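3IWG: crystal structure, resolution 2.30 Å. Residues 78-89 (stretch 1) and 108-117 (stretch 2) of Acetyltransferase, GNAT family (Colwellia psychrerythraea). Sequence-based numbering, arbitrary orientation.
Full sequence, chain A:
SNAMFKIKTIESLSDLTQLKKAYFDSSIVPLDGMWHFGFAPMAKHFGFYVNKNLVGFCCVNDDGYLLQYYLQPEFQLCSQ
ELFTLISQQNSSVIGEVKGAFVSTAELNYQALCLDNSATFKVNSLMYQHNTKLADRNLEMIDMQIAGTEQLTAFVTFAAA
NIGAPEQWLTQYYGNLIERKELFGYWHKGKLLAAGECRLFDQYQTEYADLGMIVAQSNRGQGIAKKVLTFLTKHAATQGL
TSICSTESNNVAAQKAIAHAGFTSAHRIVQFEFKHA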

ATOM      1  N   CYS A  78      22.542 -30.069 -17.125  1.00 42.57           N
ATOM      2  CA  CYS A  78      23.038 -29.241 -16.057  1.00 41.86           C
ATOM      3  C   CYS A  78      21.866 -28.756 -15.178  1.00 39.88           C
ATOM      4  O   CYS A  78      22.020 -28.669 -13.968  1.00 39.64           O
ATOM      5  N   SER A  79      20.688 -28.539 -15.762  1.00 37.86           N
ATOM      6  CA  SER A  79      19.550 -28.021 -14.997  1.00 37.04           C
ATOM      7  C   SER A  79      19.152 -28.966 -13.854  1.00 36.58           C
ATOM      8  O   SER A  79      18.874 -28.522 -12.720  1.00 35.62           O
ATOM      9  N   GLN A  80      19.148 -30.258 -14.159  1.00 35.42           N
ATOM     10  CA  GLN A  80      18.819 -31.288 -13.205  1.00 35.23           C
ATOM     11  C   GLN A  80      19.879 -31.378 -12.128  1.00 35.27           C
ATOM     12  O   GLN A  80      19.550 -31.509 -10.949  1.00 35.21           O
ATOM     13  N   GLU A  81      21.146 -31.349 -12.541  1.00 35.59           N
ATOM     14  CA  GLU A  81      22.289 -31.357 -11.615  1.00 36.18           C
ATOM     15  C   GLU A  81      22.100 -30.185 -10.674  1.00 35.42           C
ATOM     16  O   GLU A  81      22.143 -30.332  -9.452  1.00 35.88           O
ATOM     17  N   LEU A  82      21.844 -29.021 -11.258  1.00 34.54           N
ATOM     18  CA  LEU A  82      21.641 -27.776 -10.485  1.00 33.91           C
ATOM     19  C   LEU A  82      20.507 -27.855  -9.449  1.00 33.16           C
ATOM     20  O   LEU A  82      20.717 -27.729  -8.241  1.00 32.51           O
ATOM     21  N   PHE A  83      19.306 -28.107  -9.924  1.00 32.82           N
ATOM     22  CA  PHE A  83      18.174 -28.202  -9.030  1.00 33.02           C
ATOM     23  C   PHE A  83      18.396 -29.198  -7.889  1.00 33.39           C
ATOM     24  O   PHE A  83      18.063 -28.903  -6.746  1.00 33.32           O
ATOM     25  N   THR A  84      18.936 -30.374  -8.201  1.00 33.89           N
ATOM     26  CA  THR A  84      19.249 -31.382  -7.187  1.00 33.93           C
ATOM     27  C   THR A  84      20.209 -30.831  -6.126  1.00 35.10           C
ATOM     28  O   THR A  84      19.962 -30.964  -4.942  1.00 35.69           O
ATOM     29  N   LEU A  85      21.311 -30.230  -6.557  1.00 36.37           N
ATOM     30  CA  LEU A  85      22.280 -29.592  -5.653  1.00 37.22           C
ATOM     31  C   LEU A  85      21.594 -28.599  -4.731  1.00 37.98           C
ATOM     32  O   LEU A  85      21.797 -28.599  -3.518  1.00 38.21           O
ATOM     33  N   ILE A  86      20.768 -27.746  -5.324  1.00 38.92           N
ATOM     34  CA  ILE A  86      20.046 -26.733  -4.555  1.00 39.70           C
ATOM     35  C   ILE A  86      19.015 -27.370  -3.624  1.00 40.05           C
ATOM     36  O   ILE A  86      18.952 -26.984  -2.468  1.00 39.95           O
ATOM     37  N   SER A  87      18.232 -28.339  -4.121  1.00 41.03           N
ATOM     38  CA  SER A  87      17.219 -29.069  -3.291  1.00 41.83           C
ATOM     39  C   SER A  87      17.796 -29.974  -2.184  1.00 42.67           C
ATOM     40  O   SER A  87      17.142 -30.149  -1.154  1.00 42.94           O
ATOM     41  N   GLN A  88      18.983 -30.556  -2.395  1.00 43.55           N
ATOM     42  CA  GLN A  88      19.713 -31.286  -1.327  1.00 44.76           C
ATOM     43  C   GLN A  88      20.693 -30.389  -0.547  1.00 44.90           C
ATOM     44  O   GLN A  88      21.697 -30.872  -0.023  1.00 44.97           O
ATOM     45  N   GLN A  89      20.403 -29.086  -0.502  1.00 45.25           N
ATOM     46  CA  GLN A  89      21.033 -28.140   0.433  1.00 45.25           C
ATOM     47  C   GLN A  89      22.555 -28.034   0.337  1.00 44.70           C
ATOM     48  O   GLN A  89      23.214 -27.651   1.299  1.00 44.41           O
ATOM     49  N   ASN A 108       8.764 -26.923 -16.689  1.00 21.86           N
ATOM     50  CA  ASN A 108      10.152 -27.231 -16.372  1.00 21.91           C
ATOM     51  C   ASN A 108      10.451 -27.182 -14.892  1.00 21.81           C
ATOM     52  O   ASN A 108      11.136 -28.024 -14.362  1.00 22.35           O
ATOM     53  N   TYR A 109       9.915 -26.197 -14.205  1.00 22.57           N
ATOM     54  CA  TYR A 109      10.221 -26.018 -12.784  1.00 21.55           C
ATOM     55  C   TYR A 109       9.507 -27.121 -12.046  1.00 20.69           C
ATOM     56  O   TYR A 109      10.067 -27.770 -11.156  1.00 20.26           O
ATOM     57  N   GLN A 110       8.276 -27.384 -12.445  1.00 21.25           N
ATOM     58  CA  GLN A 110       7.486 -28.478 -11.818  1.00 22.90           C
ATOM     59  C   GLN A 110       8.186 -29.833 -11.945  1.00 23.43           C
ATOM     60  O   GLN A 110       8.247 -30.617 -10.976  1.00 22.90           O
ATOM     61  N   ALA A 111       8.715 -30.106 -13.137  1.00 23.65           N
ATOM     62  CA  ALA A 111       9.333 -31.387 -13.373  1.00 24.65           C
ATOM     63  C   ALA A 111      10.373 -31.622 -12.328  1.00 24.99           C
ATOM     64  O   ALA A 111      10.456 -32.712 -11.745  1.00 25.46           O
ATOM     65  N   LEU A 112      11.167 -30.582 -12.076  1.00 24.56           N
ATOM     66  CA  LEU A 112      12.334 -30.746 -11.236  1.00 24.03           C
ATOM     67  C   LEU A 112      11.905 -30.920  -9.823  1.00 23.16           C
ATOM     68  O   LEU A 112      12.536 -31.673  -9.090  1.00 23.43           O
ATOM     69  N   CYS A 113      10.821 -30.258  -9.436  1.00 23.03           N
ATOM     70  CA  CYS A 113      10.267 -30.442  -8.101  1.00 23.04           C
ATOM     71  C   CYS A 113       9.790 -31.862  -7.910  1.00 22.84           C
ATOM     72  O   CYS A 113      10.099 -32.504  -6.904  1.00 22.66           O
ATOM     73  N   LEU A 114       9.031 -32.356  -8.886  1.00 22.86           N
ATOM     74  CA  LEU A 114       8.576 -33.751  -8.893  1.00 22.03           C
ATOM     75  C   LEU A 114       9.744 -34.681  -8.632  1.00 21.94           C
ATOM     76  O   LEU A 114       9.656 -35.473  -7.722  1.00 20.40           O
ATOM     77  N   ASP A 115      10.846 -34.510  -9.378  1.00 22.58           N
ATOM     78  CA  ASP A 115      12.042 -35.367  -9.279  1.00 23.66           C
ATOM     79  C   ASP A 115      12.635 -35.365  -7.895  1.00 24.29           C
ATOM     80  O   ASP A 115      13.123 -36.371  -7.407  1.00 24.37           O
ATOM     81  N   ASN A 116      12.603 -34.213  -7.238  1.00 24.99           N
ATOM     82  CA  ASN A 116      13.425 -34.059  -6.060  1.00 24.85           C
ATOM     83  C   ASN A 116      12.690 -33.938  -4.769  1.00 25.20           C
ATOM     84  O   ASN A 116      13.321 -33.689  -3.749  1.00 25.57           O
ATOM     85  N   SER A 117      11.376 -34.097  -4.785  1.00 25.84           N
ATOM     86  CA  SER A 117      10.604 -33.819  -3.563  1.00 26.39           C
ATOM     87  C   SER A 117      10.172 -35.093  -2.884  1.00 26.83           C
ATOM     88  O   SER A 117       9.995 -36.123  -3.528  1.00 26.60           O
TER

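The most unusual feature of this helix pair is a buried asparagine within the contact. Asn116, the last helical residue of stretch 2, points its CA-to-CB bond toward stretch 1 and turns to chi1 m, where its amide faces partners on both helices. On its own helix, Asn116 ND2 donates to Leu112 O at 2.5 Å, a very short bond that reaches back one turn. Across the gap, Asn116 OD1 lies 2.9 Å from Thr84 OG1, at hydrogen-bonding distance. Thr84, also m, holds OG1 3.0 Å from Gln80 O on its own helix as well; its one proton has both acceptors within reach, and the geometry does not settle which it takes.

Beside this polar pair the rule is a knob in a hole. The two axes cross at -55° and approach to 10.0 Å, and Phe83 fills the space between them, its ring set among Tyr109, Leu112, Cys113 and Asn116. With chi1 t and chi2 at -81°, the ring receives Leu112 over one face: Leu112 CB stands 3.7 Å from the ring centroid, only 15° off the normal, a CH-pi contact, and comes within 3.6 Å of Phe83 CG. The other neighbours meet the ring differently. Asn116 ND2 approaches Phe83 CD1 obliquely at 3.4 Å, so the same amide nitrogen that bonds to Leu112 O also packs against the aromatic ring. Cys113, m, has its CA-to-CB bond directed away, yet its SG lies 3.8 Å from Phe83 CZ. Tyr109, t, starts sideways, but its end comes nearer, and its CD1 meets Phe83 CE2 at 4.1 Å, with that Phe83 atom at the edge of the tyrosine ring.

Leu112, with chi1 m and chi2 t, extends the apolar contact toward the start of stretch 1. Its CD1 sits 3.7 Å from Ser79 OG, whose hydroxyl is satisfied elsewhere in the structure, and its CD2 lies 4.0 Å from Gln80 CG. Gln80 (m, then t) lies at the border with Asp115, where Gln80 NE2 and Asp115 OD2 remain 4.4 Å apart, too far for a hydrogen bond.

At the other end, Ser87 takes chi1 p and donates from OG to Phe83 O at 2.6 Å. With its hydroxyl bonded within its own helix, the small side chain can still place Ser87 OG 3.5 Å from Asn116 CB. The design lesson is economical: one aromatic knob, one leucine across its face, and a polar residue whose amide is engaged beside them.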

ATOM      1  CB  CYS A  78      23.921 -28.131 -16.630  1.00 41.82           C
ATOM      2  SG  CYS A  78      25.320 -28.847 -17.556  1.00 45.93           S
ATOM      3  CB  SER A  79      18.341 -27.728 -15.909  1.00 36.77           C
ATOM      4  OG  SER A  79      17.353 -26.970 -15.234  1.00 35.42           O
ATOM      5  CB  GLN A  80      18.666 -32.646 -13.924  1.00 35.47           C
ATOM      6  CG  GLN A  80      17.582 -32.649 -15.013  1.00 35.38           C
ATOM      7  CD  GLN A  80      17.374 -34.001 -15.696  1.00 37.96           C
ATOM      8  OE1 GLN A  80      17.241 -34.056 -16.915  1.00 38.15           O
ATOM      9  NE2 GLN A  80      17.327 -35.092 -14.915  1.00 37.65           N
ATOM     10  CB  GLU A  81      23.637 -31.176 -12.356  1.00 36.96           C
ATOM     11  CG  GLU A  81      24.236 -32.394 -13.051  1.00 39.71           C
ATOM     12  CD  GLU A  81      25.672 -32.134 -13.629  1.00 44.16           C
ATOM     13  OE1 GLU A  81      26.662 -32.618 -13.029  1.00 45.94           O
ATOM     14  OE2 GLU A  81      25.828 -31.460 -14.682  1.00 47.27           O
ATOM     15  CB  LEU A  82      21.416 -26.597 -11.437  1.00 33.78           C
ATOM     16  CG  LEU A  82      21.245 -25.228 -10.752  1.00 34.69           C
ATOM     17  CD1 LEU A  82      22.416 -24.910  -9.785  1.00 33.33           C
ATOM     18  CD2 LEU A  82      21.059 -24.131 -11.786  1.00 34.48           C
ATOM     19  CB  PHE A  83      16.895 -28.545  -9.802  1.00 33.14           C
ATOM     20  CG  PHE A  83      15.630 -28.192  -9.058  1.00 32.71           C
ATOM     21  CD1 PHE A  83      15.132 -29.028  -8.077  1.00 30.04           C
ATOM     22  CD2 PHE A  83      14.958 -27.017  -9.340  1.00 30.67           C
ATOM     23  CE1 PHE A  83      14.018 -28.692  -7.408  1.00 29.95           C
ATOM     24  CE2 PHE A  83      13.821 -26.696  -8.686  1.00 30.02           C
ATOM     25  CZ  PHE A  83      13.346 -27.521  -7.721  1.00 30.42           C
ATOM     26  CB  THR A  84      19.851 -32.672  -7.838  1.00 34.27           C
ATOM     27  OG1 THR A  84      18.844 -33.331  -8.627  1.00 32.77           O
ATOM     28  CG2 THR A  84      20.409 -33.641  -6.777  1.00 32.13           C
ATOM     29  CB  LEU A  85      23.338 -28.853  -6.483  1.00 37.47           C
ATOM     30  CG  LEU A  85      24.358 -27.919  -5.830  1.00 37.96           C
ATOM     31  CD1 LEU A  85      25.218 -28.660  -4.841  1.00 39.87           C
ATOM     32  CD2 LEU A  85      25.256 -27.346  -6.909  1.00 39.19           C
ATOM     33  CB  ILE A  86      19.366 -25.674  -5.452  1.00 39.55           C
ATOM     34  CG1 ILE A  86      20.389 -24.982  -6.358  1.00 41.06           C
ATOM     35  CG2 ILE A  86      18.700 -24.604  -4.597  1.00 40.35           C
ATOM     36  CD1 ILE A  86      19.775 -24.320  -7.564  1.00 41.47           C
ATOM     37  CB  SER A  87      16.213 -29.872  -4.157  1.00 41.91           C
ATOM     38  OG  SER A  87      16.830 -30.602  -5.210  1.00 41.46           O
ATOM     39  CB  GLN A  88      20.460 -32.520  -1.879  1.00 45.20           C
ATOM     40  CG  GLN A  88      19.676 -33.847  -1.784  1.00 47.59           C
ATOM     41  CD  GLN A  88      18.572 -33.963  -2.854  1.00 51.15           C
ATOM     42  OE1 GLN A  88      17.945 -32.957  -3.243  1.00 51.80           O
ATOM     43  NE2 GLN A  88      18.339 -35.195  -3.339  1.00 51.68           N
ATOM     44  CB  GLN A  89      20.638 -28.504   1.862  1.00 45.79           C
ATOM     45  CG  GLN A  89      19.177 -28.899   2.004  1.00 46.65           C
ATOM     46  CD  GLN A  89      18.632 -28.527   3.343  1.00 48.47           C
ATOM     47  OE1 GLN A  89      19.270 -28.776   4.377  1.00 48.71           O
ATOM     48  NE2 GLN A  89      17.444 -27.913   3.348  1.00 48.25           N
ATOM     49  CB  ASN A 108      11.098 -26.328 -17.138  1.00 21.71           C
ATOM     50  CG  ASN A 108      11.332 -26.803 -18.569  1.00 22.50           C
ATOM     51  OD1 ASN A 108      11.109 -26.064 -19.528  1.00 26.56           O
ATOM     52  ND2 ASN A 108      11.825 -28.018 -18.712  1.00 23.16           N
ATOM     53  CB  TYR A 109       9.797 -24.580 -12.393  1.00 22.17           C
ATOM     54  CG  TYR A 109       9.714 -24.187 -10.933  1.00 22.38           C
ATOM     55  CD1 TYR A 109      10.479 -24.797  -9.966  1.00 21.55           C
ATOM     56  CD2 TYR A 109       8.873 -23.149 -10.538  1.00 22.13           C
ATOM     57  CE1 TYR A 109      10.414 -24.395  -8.638  1.00 23.40           C
ATOM     58  CE2 TYR A 109       8.793 -22.762  -9.216  1.00 23.56           C
ATOM     59  CZ  TYR A 109       9.561 -23.383  -8.268  1.00 24.54           C
ATOM     60  OH  TYR A 109       9.443 -23.028  -6.929  1.00 24.18           O
ATOM     61  CB  GLN A 110       6.083 -28.573 -12.442  1.00 23.45           C
ATOM     62  CG  GLN A 110       5.240 -29.699 -11.897  1.00 23.81           C
ATOM     63  CD  GLN A 110       3.857 -29.824 -12.558  1.00 25.07           C
ATOM     64  OE1 GLN A 110       2.833 -29.681 -11.879  1.00 29.25           O
ATOM     65  NE2 GLN A 110       3.823 -30.067 -13.869  1.00 21.05           N
ATOM     66  CB  ALA A 111       9.965 -31.455 -14.767  1.00 25.18           C
ATOM     67  CB  LEU A 112      13.305 -29.571 -11.403  1.00 24.37           C
ATOM     68  CG  LEU A 112      13.815 -29.464 -12.842  1.00 24.92           C
ATOM     69  CD1 LEU A 112      14.601 -28.139 -13.128  1.00 27.79           C
ATOM     70  CD2 LEU A 112      14.678 -30.681 -13.124  1.00 25.41           C
ATOM     71  CB  CYS A 113       9.098 -29.495  -7.840  1.00 23.84           C
ATOM     72  SG  CYS A 113       9.517 -27.672  -7.763  1.00 25.66           S
ATOM     73  CB  LEU A 114       7.860 -34.113 -10.204  1.00 21.47           C
ATOM     74  CG  LEU A 114       6.471 -33.479 -10.285  1.00 21.28           C
ATOM     75  CD1 LEU A 114       5.870 -33.532 -11.675  1.00 20.42           C
ATOM     76  CD2 LEU A 114       5.555 -34.121  -9.246  1.00 22.53           C
ATOM     77  CB  ASP A 115      13.173 -34.879 -10.240  1.00 24.23           C
ATOM     78  CG  ASP A 115      12.876 -35.144 -11.747  1.00 25.30           C
ATOM     79  OD1 ASP A 115      11.941 -35.924 -12.043  1.00 25.95           O
ATOM     80  OD2 ASP A 115      13.590 -34.594 -12.635  1.00 24.84           O
ATOM     81  CB  ASN A 116      14.288 -32.830  -6.234  1.00 24.08           C
ATOM     82  CG  ASN A 116      15.220 -32.969  -7.352  1.00 22.25           C
ATOM     83  OD1 ASN A 116      16.280 -33.565  -7.204  1.00 19.26           O
ATOM     84  ND2 ASN A 116      14.852 -32.403  -8.498  1.00 20.72           N
ATOM     85  CB  SER A 117       9.394 -32.959  -3.884  1.00 26.22           C
ATOM     86  OG  SER A 117       9.817 -31.770  -4.528  1.00 26.45           O
TER